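Local coordinates for probable porin (Pseudomonas aeruginosa, PDB 4FSP), which probably acts as a porin, a beta-barrel channel that lets small solutes pass through the bacterial outer membrane, at residues R30-N35 and R398-Y403; S60-G65 and K113-R118; E242-L247 and S267-Y272. All blocks are in the same frame, centred on the assembly; numbering follows the deposited sequence.

Contact 1. Residues R30-N35 and R398-Y403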
loop_
_atom_site.group_PDB
_atom_site.type_symbol
_atom_site.label_atom_id
_atom_site.label_comp_id
_atom_site.label_asym_id
_atom_site.label_seq_id
_atom_site.Cartn_x
_atom_site.Cartn_y
_atom_site.Cartn_z
ATOM N N ARG A 30 -4.229 -8.918 -16.592
ATOM C CA ARG A 30 -5.155 -8.174 -15.737
ATOM C C ARG A 30 -6.130 -7.330 -16.540
ATOM O O ARG A 30 -5.735 -6.368 -17.212
ATOM C CB ARG A 30 -4.358 -7.283 -14.799
ATOM C CG ARG A 30 -5.060 -6.862 -13.540
ATOM C CD ARG A 30 -3.995 -6.384 -12.568
ATOM N NE ARG A 30 -4.402 -5.215 -11.800
ATOM C CZ ARG A 30 -4.974 -5.289 -10.610
ATOM N NH1 ARG A 30 -5.205 -6.480 -10.078
ATOM N NH2 ARG A 30 -5.317 -4.186 -9.959
ATOM N N ASN A 31 -7.404 -7.698 -16.473
ATOM C CA ASN A 31 -8.449 -6.887 -17.068
ATOM C C ASN A 31 -9.145 -6.082 -15.972
ATOM O O ASN A 31 -9.663 -6.648 -15.003
ATOM C CB ASN A 31 -9.440 -7.757 -17.838
ATOM C CG ASN A 31 -10.330 -6.946 -18.761
ATOM O OD1 ASN A 31 -11.493 -6.694 -18.452
ATOM N ND2 ASN A 31 -9.781 -6.525 -19.899
ATOM N N PHE A 32 -9.138 -4.760 -16.124
ATOM C CA PHE A 32 -9.644 -3.853 -15.096
ATOM C C PHE A 32 -10.728 -2.924 -15.660
ATOM O O PHE A 32 -10.522 -2.252 -16.676
ATOM C CB PHE A 32 -8.463 -3.068 -14.509
ATOM C CG PHE A 32 -8.846 -1.846 -13.718
ATOM C CD1 PHE A 32 -9.583 -1.950 -12.546
ATOM C CD2 PHE A 32 -8.415 -0.589 -14.125
ATOM C CE1 PHE A 32 -9.913 -0.811 -11.805
ATOM C CE2 PHE A 32 -8.737 0.552 -13.396
ATOM C CZ PHE A 32 -9.486 0.444 -12.233
ATOM N N TYR A 33 -11.894 -2.922 -15.017
ATOM C CA TYR A 33 -12.973 -2.007 -15.383
ATOM C C TYR A 33 -13.356 -1.144 -14.188
ATOM O O TYR A 33 -13.455 -1.631 -13.060
ATOM C CB TYR A 33 -14.205 -2.759 -15.890
ATOM C CG TYR A 33 -15.404 -1.857 -16.102
ATOM C CD1 TYR A 33 -15.548 -1.122 -17.269
ATOM C CD2 TYR A 33 -16.390 -1.733 -15.130
ATOM C CE1 TYR A 33 -16.645 -0.292 -17.461
ATOM C CE2 TYR A 33 -17.485 -0.905 -15.311
ATOM C CZ TYR A 33 -17.605 -0.190 -16.474
ATOM O OH TYR A 33 -18.693 0.625 -16.646
ATOM N N MET A 34 -13.591 0.138 -14.440
ATOM C CA MET A 34 -13.888 1.067 -13.366
ATOM C C MET A 34 -15.020 1.988 -13.784
ATOM O O MET A 34 -14.998 2.559 -14.878
ATOM C CB MET A 34 -12.641 1.875 -13.011
ATOM C CG MET A 34 -12.853 2.955 -11.970
ATOM S SD MET A 34 -11.314 3.829 -11.602
ATOM C CE MET A 34 -11.921 5.490 -11.318
ATOM N N ASN A 35 -16.000 2.118 -12.893
ATOM C CA ASN A 35 -17.198 2.903 -13.135
ATOM C C ASN A 35 -17.415 3.906 -12.008
ATOM O O ASN A 35 -17.271 3.569 -10.833
ATOM C CB ASN A 35 -18.406 1.980 -13.234
ATOM C CG ASN A 35 -19.455 2.516 -14.154
ATOM O OD1 ASN A 35 -19.277 3.579 -14.747
ATOM N ND2 ASN A 35 -20.554 1.786 -14.298
ATOM N N ARG A 398 -15.335 -1.215 -9.212
ATOM C CA ARG A 398 -14.116 -1.681 -9.856
ATOM C C ARG A 398 -14.199 -3.185 -10.012
ATOM O O ARG A 398 -14.630 -3.899 -9.096
ATOM C CB ARG A 398 -12.889 -1.317 -9.024
ATOM C CG ARG A 398 -12.548 0.159 -9.050
ATOM C CD ARG A 398 -11.570 0.476 -7.945
ATOM N NE ARG A 398 -11.319 1.906 -7.787
ATOM C CZ ARG A 398 -10.259 2.533 -8.283
ATOM N NH1 ARG A 398 -9.355 1.860 -8.988
ATOM N NH2 ARG A 398 -10.109 3.833 -8.079
ATOM N N LEU A 399 -13.778 -3.648 -11.181
ATOM C CA LEU A 399 -13.865 -5.048 -11.573
ATOM C C LEU A 399 -12.498 -5.490 -12.046
ATOM O O LEU A 399 -11.845 -4.796 -12.834
ATOM C CB LEU A 399 -14.868 -5.220 -12.722
ATOM C CG LEU A 399 -16.340 -5.305 -12.332
ATOM C CD1 LEU A 399 -17.229 -5.194 -13.564
ATOM C CD2 LEU A 399 -16.587 -6.615 -11.610
ATOM N N TYR A 400 -12.053 -6.639 -11.558
ATOM C CA TYR A 400 -10.741 -7.136 -11.924
ATOM C C TYR A 400 -10.874 -8.588 -12.319
ATOM O O TYR A 400 -11.454 -9.396 -11.585
ATOM C CB TYR A 400 -9.756 -7.029 -10.759
ATOM C CG TYR A 400 -9.702 -5.685 -10.069
ATOM C CD1 TYR A 400 -10.617 -5.357 -9.077
ATOM C CD2 TYR A 400 -8.712 -4.757 -10.381
ATOM C CE1 TYR A 400 -10.568 -4.127 -8.422
ATOM C CE2 TYR A 400 -8.655 -3.526 -9.733
ATOM C CZ TYR A 400 -9.584 -3.218 -8.752
ATOM O OH TYR A 400 -9.534 -1.998 -8.106
ATOM N N LEU A 401 -10.338 -8.896 -13.491
ATOM C CA LEU A 401 -10.172 -10.255 -13.950
ATOM C C LEU A 401 -8.669 -10.472 -13.970
ATOM O O LEU A 401 -7.954 -9.751 -14.657
ATOM C CB LEU A 401 -10.731 -10.381 -15.362
ATOM C CG LEU A 401 -10.943 -11.791 -15.904
ATOM C CD1 LEU A 401 -11.611 -12.637 -14.851
ATOM C CD2 LEU A 401 -11.812 -11.724 -17.152
ATOM N N THR A 402 -8.179 -11.428 -13.188
ATOM C CA THR A 402 -6.738 -11.650 -13.103
ATOM C C THR A 402 -6.369 -13.078 -13.429
ATOM O O THR A 402 -7.109 -14.025 -13.113
ATOM C CB THR A 402 -6.154 -11.337 -11.714
ATOM O OG1 THR A 402 -6.773 -12.177 -10.733
ATOM C CG2 THR A 402 -6.357 -9.879 -11.354
ATOM N N TYR A 403 -5.213 -13.215 -14.065
ATOM C CA TYR A 403 -4.616 -14.511 -14.309
ATOM C C TYR A 403 -3.096 -14.403 -14.212
ATOM O O TYR A 403 -2.493 -13.486 -14.787
ATOM C CB TYR A 403 -5.032 -15.054 -15.681
ATOM C CG TYR A 403 -4.684 -16.508 -15.841
ATOM C CD1 TYR A 403 -5.423 -17.487 -15.199
ATOM C CD2 TYR A 403 -3.605 -16.903 -16.609
ATOM C CE1 TYR A 403 -5.107 -18.818 -15.332
ATOM C CE2 TYR A 403 -3.280 -18.237 -16.745
ATOM C CZ TYR A 403 -4.035 -19.188 -16.106
ATOM O OH TYR A 403 -3.724 -20.519 -16.232
#

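Contact 2. Residues S60-G65 and K113-R118. With C8E ((hydroxyethyloxy)tri(ethyloxy)octane), chain E.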
loop_
_atom_site.group_PDB
_atom_site.type_symbol
_atom_site.label_atom_id
_atom_site.label_comp_id
_atom_site.label_asym_id
_atom_site.label_seq_id
_atom_site.Cartn_x
_atom_site.Cartn_y
_atom_site.Cartn_z
ATOM N N SER A 60 16.103 -12.563 -11.323
ATOM C CA SER A 60 17.284 -13.407 -11.486
ATOM C C SER A 60 17.640 -14.007 -10.137
ATOM O O SER A 60 17.133 -13.569 -9.107
ATOM C CB SER A 60 18.474 -12.587 -11.967
ATOM O OG SER A 60 19.058 -11.885 -10.862
ATOM N N GLY A 61 18.509 -15.013 -10.150
ATOM C CA GLY A 61 19.199 -15.432 -8.940
ATOM C C GLY A 61 20.406 -14.523 -8.715
ATOM O O GLY A 61 20.435 -13.393 -9.204
ATOM N N TYR A 62 21.417 -15.017 -8.004
ATOM C CA TYR A 62 22.593 -14.206 -7.677
ATOM C C TYR A 62 23.862 -14.830 -8.203
ATOM O O TYR A 62 24.016 -16.055 -8.156
ATOM C CB TYR A 62 22.711 -14.017 -6.150
ATOM C CG TYR A 62 21.663 -13.077 -5.612
ATOM C CD1 TYR A 62 21.877 -11.708 -5.621
ATOM C CD2 TYR A 62 20.445 -13.552 -5.134
ATOM C CE1 TYR A 62 20.912 -10.827 -5.147
ATOM C CE2 TYR A 62 19.465 -12.669 -4.648
ATOM C CZ TYR A 62 19.712 -11.309 -4.670
ATOM O OH TYR A 62 18.775 -10.418 -4.208
ATOM N N THR A 63 24.776 -13.986 -8.685
ATOM C CA THR A 63 26.097 -14.442 -9.097
ATOM C C THR A 63 26.841 -14.999 -7.891
ATOM O O THR A 63 26.500 -14.690 -6.742
ATOM C CB THR A 63 26.937 -13.293 -9.709
ATOM O OG1 THR A 63 26.978 -12.186 -8.794
ATOM C CG2 THR A 63 26.337 -12.848 -11.042
ATOM N N GLU A 64 27.866 -15.797 -8.157
ATOM C CA GLU A 64 28.649 -16.447 -7.110
ATOM C C GLU A 64 29.554 -15.479 -6.348
ATOM O O GLU A 64 30.023 -14.479 -6.902
ATOM C CB GLU A 64 29.521 -17.522 -7.753
ATOM C CG GLU A 64 30.269 -18.423 -6.792
ATOM C CD GLU A 64 30.931 -19.568 -7.534
ATOM O OE1 GLU A 64 31.091 -19.443 -8.770
ATOM O OE2 GLU A 64 31.290 -20.585 -6.900
ATOM N N GLY A 65 29.836 -15.789 -5.087
ATOM C CA GLY A 65 30.726 -14.954 -4.289
ATOM C C GLY A 65 29.999 -14.439 -3.061
ATOM O O GLY A 65 28.766 -14.540 -2.965
ATOM N N LYS A 113 20.313 -5.710 -8.005
ATOM C CA LYS A 113 20.276 -6.104 -6.609
ATOM C C LYS A 113 21.622 -6.665 -6.154
ATOM O O LYS A 113 22.230 -7.492 -6.835
ATOM C CB LYS A 113 19.105 -7.054 -6.318
ATOM C CG LYS A 113 19.105 -8.352 -7.107
ATOM C CD LYS A 113 17.751 -9.084 -7.020
ATOM C CE LYS A 113 17.809 -10.397 -7.801
ATOM N NZ LYS A 113 16.505 -11.143 -7.834
ATOM N N LEU A 114 22.096 -6.158 -5.015
ATOM C CA LEU A 114 23.319 -6.644 -4.398
ATOM C C LEU A 114 23.004 -7.260 -3.041
ATOM O O LEU A 114 22.197 -6.746 -2.258
ATOM C CB LEU A 114 24.345 -5.532 -4.219
ATOM C CG LEU A 114 24.961 -4.833 -5.436
ATOM C CD1 LEU A 114 25.813 -3.674 -4.944
ATOM C CD2 LEU A 114 25.820 -5.779 -6.235
ATOM N N ARG A 115 23.690 -8.355 -2.765
ATOM C CA ARG A 115 23.397 -9.174 -1.621
ATOM C C ARG A 115 24.724 -9.505 -0.923
ATOM O O ARG A 115 25.678 -9.983 -1.551
ATOM C CB ARG A 115 22.675 -10.412 -2.136
ATOM C CG ARG A 115 22.070 -11.271 -1.115
ATOM C CD ARG A 115 20.556 -11.158 -0.967
ATOM N NE ARG A 115 20.291 -11.792 0.329
ATOM C CZ ARG A 115 19.897 -13.048 0.502
ATOM N NH1 ARG A 115 19.608 -13.805 -0.551
ATOM N NH2 ARG A 115 19.749 -13.530 1.737
ATOM N N LEU A 116 24.787 -9.210 0.374
ATOM C CA LEU A 116 25.987 -9.426 1.185
ATOM C C LEU A 116 25.542 -9.698 2.619
ATOM O O LEU A 116 24.717 -8.945 3.168
ATOM C CB LEU A 116 26.888 -8.187 1.159
ATOM C CG LEU A 116 28.081 -8.215 2.113
ATOM C CD1 LEU A 116 28.990 -9.372 1.748
ATOM C CD2 LEU A 116 28.848 -6.896 2.074
ATOM N N SER A 117 26.072 -10.763 3.219
ATOM C CA SER A 117 25.654 -11.185 4.555
ATOM C C SER A 117 24.121 -11.209 4.670
ATOM O O SER A 117 23.442 -11.873 3.876
ATOM C CB SER A 117 26.279 -10.265 5.614
ATOM O OG SER A 117 26.209 -10.866 6.893
ATOM N N ARG A 118 23.565 -10.468 5.627
ATOM C CA ARG A 118 22.102 -10.448 5.779
ATOM C C ARG A 118 21.519 -9.126 5.313
ATOM O O ARG A 118 20.485 -8.665 5.820
ATOM C CB ARG A 118 21.713 -10.713 7.238
ATOM C CG ARG A 118 22.025 -12.123 7.682
ATOM C CD ARG A 118 21.718 -12.356 9.152
ATOM N NE ARG A 118 21.781 -13.786 9.419
ATOM C CZ ARG A 118 22.883 -14.424 9.791
ATOM N NH1 ARG A 118 24.009 -13.747 9.980
ATOM N NH2 ARG A 118 22.851 -15.735 9.992
HETATM C C14 C8E E . 27.245 -9.124 -12.819
HETATM O O15 C8E E . 28.634 -9.204 -12.585
HETATM C C16 C8E E . 29.083 -10.528 -12.373
HETATM C C17 C8E E . 30.089 -10.601 -11.228
HETATM O O18 C8E E . 30.421 -11.951 -10.969
HETATM C C19 C8E E . 31.320 -12.485 -11.913
HETATM C C20 C8E E . 31.926 -13.765 -11.366
HETATM O O21 C8E E . 31.460 -13.956 -10.044
#

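Contact 3. Residues E242-L247 and S267-Y272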
loop_
_atom_site.group_PDB
_atom_site.type_symbol
_atom_site.label_atom_id
_atom_site.label_comp_id
_atom_site.label_asym_id
_atom_site.label_seq_id
_atom_site.Cartn_x
_atom_site.Cartn_y
_atom_site.Cartn_z
ATOM N N GLU A 242 -6.111 -9.419 17.003
ATOM C CA GLU A 242 -4.970 -8.702 16.465
ATOM C C GLU A 242 -5.169 -7.211 16.669
ATOM O O GLU A 242 -6.295 -6.712 16.636
ATOM C CB GLU A 242 -4.819 -8.990 14.967
ATOM C CG GLU A 242 -5.058 -10.449 14.599
ATOM C CD GLU A 242 -5.062 -10.686 13.095
ATOM O OE1 GLU A 242 -5.340 -9.734 12.335
ATOM O OE2 GLU A 242 -4.785 -11.826 12.670
ATOM N N SER A 243 -4.069 -6.497 16.864
ATOM C CA SER A 243 -4.133 -5.063 17.086
ATOM C C SER A 243 -3.070 -4.430 16.232
ATOM O O SER A 243 -2.025 -5.031 15.992
ATOM C CB SER A 243 -3.868 -4.744 18.549
ATOM O OG SER A 243 -2.784 -5.538 19.013
ATOM N N ASP A 244 -3.318 -3.204 15.794
ATOM C CA ASP A 244 -2.427 -2.547 14.853
ATOM C C ASP A 244 -2.556 -1.091 15.251
ATOM O O ASP A 244 -3.625 -0.502 15.110
ATOM C CB ASP A 244 -2.933 -2.832 13.413
ATOM C CG ASP A 244 -2.125 -2.119 12.316
ATOM O OD1 ASP A 244 -1.340 -1.190 12.612
ATOM O OD2 ASP A 244 -2.296 -2.473 11.119
ATOM N N LEU A 245 -1.492 -0.507 15.787
ATOM C CA LEU A 245 -1.584 0.863 16.283
ATOM C C LEU A 245 -0.539 1.726 15.597
ATOM O O LEU A 245 0.606 1.309 15.432
ATOM C CB LEU A 245 -1.400 0.903 17.806
ATOM C CG LEU A 245 -2.351 0.021 18.634
ATOM C CD1 LEU A 245 -1.887 -0.055 20.092
ATOM C CD2 LEU A 245 -3.800 0.511 18.559
ATOM N N ARG A 246 -0.939 2.920 15.176
ATOM C CA ARG A 246 -0.086 3.734 14.330
ATOM C C ARG A 246 -0.167 5.190 14.737
ATOM O O ARG A 246 -1.245 5.777 14.723
ATOM C CB ARG A 246 -0.529 3.617 12.862
ATOM C CG ARG A 246 -0.779 2.188 12.382
ATOM C CD ARG A 246 -1.116 2.143 10.888
ATOM N NE ARG A 246 -1.496 0.795 10.445
ATOM C CZ ARG A 246 -1.898 0.496 9.209
ATOM N NH1 ARG A 246 -1.988 1.440 8.280
ATOM N NH2 ARG A 246 -2.212 -0.748 8.907
ATOM N N LEU A 247 0.975 5.767 15.088
ATOM C CA LEU A 247 1.066 7.198 15.355
ATOM C C LEU A 247 1.998 7.799 14.321
ATOM O O LEU A 247 3.064 7.231 14.040
ATOM C CB LEU A 247 1.638 7.461 16.756
ATOM C CG LEU A 247 0.792 7.015 17.953
ATOM C CD1 LEU A 247 1.575 7.172 19.254
ATOM C CD2 LEU A 247 -0.462 7.853 18.017
ATOM N N SER A 267 -4.194 6.128 14.050
ATOM C CA SER A 267 -4.945 5.216 13.214
ATOM C C SER A 267 -4.662 3.829 13.752
ATOM O O SER A 267 -3.509 3.405 13.828
ATOM C CB SER A 267 -4.450 5.324 11.775
ATOM O OG SER A 267 -5.251 4.556 10.898
ATOM N N GLY A 268 -5.709 3.121 14.147
ATOM C CA GLY A 268 -5.526 1.822 14.758
ATOM C C GLY A 268 -6.685 0.877 14.551
ATOM O O GLY A 268 -7.805 1.310 14.272
ATOM N N SER A 269 -6.420 -0.419 14.700
ATOM C CA SER A 269 -7.445 -1.427 14.494
ATOM C C SER A 269 -7.343 -2.559 15.475
ATOM O O SER A 269 -6.265 -2.858 16.014
ATOM C CB SER A 269 -7.361 -2.037 13.091
ATOM O OG SER A 269 -6.143 -2.753 12.919
ATOM N N LEU A 270 -8.486 -3.210 15.653
ATOM C CA LEU A 270 -8.621 -4.383 16.480
ATOM C C LEU A 270 -9.389 -5.394 15.652
ATOM O O LEU A 270 -10.520 -5.120 15.230
ATOM C CB LEU A 270 -9.429 -4.031 17.726
ATOM C CG LEU A 270 -9.297 -5.039 18.849
ATOM C CD1 LEU A 270 -7.828 -5.191 19.178
ATOM C CD2 LEU A 270 -10.062 -4.537 20.050
ATOM N N THR A 271 -8.797 -6.555 15.401
ATOM C CA THR A 271 -9.484 -7.565 14.594
ATOM C C THR A 271 -9.668 -8.888 15.323
ATOM O O THR A 271 -8.699 -9.497 15.787
ATOM C CB THR A 271 -8.737 -7.847 13.288
ATOM O OG1 THR A 271 -8.625 -6.631 12.537
ATOM C CG2 THR A 271 -9.485 -8.903 12.471
ATOM N N TYR A 272 -10.916 -9.335 15.412
ATOM C CA TYR A 272 -11.223 -10.638 15.984
ATOM C C TYR A 272 -11.391 -11.659 14.856
ATOM O O TYR A 272 -12.383 -11.633 14.123
ATOM C CB TYR A 272 -12.495 -10.547 16.808
ATOM C CG TYR A 272 -12.813 -11.798 17.567
ATOM C CD1 TYR A 272 -11.804 -12.638 18.014
ATOM C CD2 TYR A 272 -14.123 -12.149 17.835
ATOM C CE1 TYR A 272 -12.094 -13.790 18.718
ATOM C CE2 TYR A 272 -14.427 -13.302 18.535
ATOM C CZ TYR A 272 -13.408 -14.118 18.973
ATOM O OH TYR A 272 -13.706 -15.266 19.668
HETATM O O HOH W 1 -6.408 -5.226 13.561
HETATM O O HOH W 2 -5.148 -3.172 10.662
#

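Contact 1. Residues R30-N35 and R398-Y403
Arg30-Thr402 to Met34-Arg398 run as antiparallel pairs, the strand directions 172° apart. Four backbone hydrogen bonds join them, two between Asn31 and Leu401 and two between Tyr33 and Leu399; Leu401 N to Asn31 O is 2.8 Å. CA-H...O contacts fill the intervals, as from Phe32 CA to Leu399 O at 3.3 Å. On the face of the sheet turned into the barrel, flat groups follow one another. Tyr400 CD2 lies over one face of the Arg30 guanidinium, NH2 being 3.4 Å from Tyr400 CE2, with the planes 33° apart. The Phe32 and Tyr400 rings are tilted by only 24° but slid apart, touching through Phe32 CD1 and Tyr400 CE2 with little overlap. Arg398 passes Phe32 obliquely, NH1 3.5 Å from CZ, and Met34 SD lies over one face of the Arg398 guanidinium, toward the rim, 3.7 Å from Arg398 CZ. A salt bridge ties Arg398 NE to Glu396, while Tyr400 OH reaches Gly138 and Arg382. The outer face carries Tyr33 and Leu399, in touch at CD2 and CD1, 3.9 Å apart. Strand 24-38 is the first of the barrel and strand 394-406 the last, and their pairing closes the cylinder; strands 47-59 and 378-388 flank them.

Contact 2. Residues S60-G65 and K113-R118
Tyr62 and Arg115 make the nearest backbone approach, CA to CA 7.9 Å, too wide for strand pairing, so side chains carry the contact between loop 60-65 and the end of strand 105-116. Lys113 starts with CG between its backbone N and carbonyl carbon (chi1 59°) and then runs fully extended, which delivers NZ to Ser60 O at 2.8 Å, tilted from the carbonyl plane. The same ammonium has a salt bridge to Asp72, so a charge and a carbonyl hold this buried end. On the way the chain crosses Tyr62 at about a right angle, with CD 3.3 Å from the phenol OH. Arg115 meets the ring otherwise: its CB lies 3.5 Å from Tyr62 CE1 and CG rests over one face near the rim, while the guanidinium plane is turned 68° from the ring. Ser60 OG donates to Gly61 O at 2.6 Å and is also hydrogen-bonded to Leu71 N. Phe12, from the expression tag, packs edge-to-face with Tyr62. On the loop, Thr63 CG2 touches C16 of a bound detergent, C8E, at 3.8 Å. Short turns between strands are typical of the periplasmic rim of porin barrels, where this one probably lies.

Contact 3. Residues E242-L247 and S267-Y272
Asp244 and Ser269 are brought together by different first torsions: Asp244 CG is anti to its backbone N (chi1 176°), whereas Ser269 OG lies between its backbone N and carbonyl carbon (chi1 65°), 3.2 Å from Asp244 CB. Arg246, its chain extended from CG to NE, comes up to the same carboxylate. It forms a salt bridge within its own strand, side-on, NE to Asp244 OD1 at 2.9 Å and NH2 to OD2 at 2.8 Å; both oxygens lie almost in the guanidinium plane and are met on their syn sides, the two nitrogens standing about 30° out of the carboxylate plane. The CB of Arg246 also rests 3.1 Å from Ser267 O. These groups face the lumen from a beta hairpin of the porin barrel, strands 240-252 and 262-273, whose backbones pair antiparallel through Glu242-Thr271, Asp244-Ser269 and Arg246-Ser267. Leu245 and Leu270 point to the outer side, and Leu270 CD1 reaches Ser243 CB. Two waters extend the polar network: one donates to Asp244 OD2 at 3.0 Å and also meets Ser269 OG; the second, joined to the same OG, lies 2.8 Å from Thr271 OG1. Arg246 has a cation-pi partner in Tyr302, and Glu242 has a salt bridge to Arg273.

Overall arrangement
All three contacts belong to one barrel but touch nowhere; contacts 1 and 2 come no nearer than about 19 Å between atoms. Contact 1 joins the first and last strands and encloses the other two along the chain, whereas contact 3 joins neighbours of a hairpin. Both are surface contacts built on regular antiparallel pairing, yet their lumen faces differ: arginines and aromatic rings lie against one another in 30-35 with 398-403, while 242-247 with 267-272 carries a carboxylate-guanidinium pair and bound waters. Contact 2 is the buried one and lacks strand pairing, since strand 67-80 lies between strand 47-59, which leads into the loop, and strand 105-116; lysine, arginine and tyrosine side chains bridge the gap.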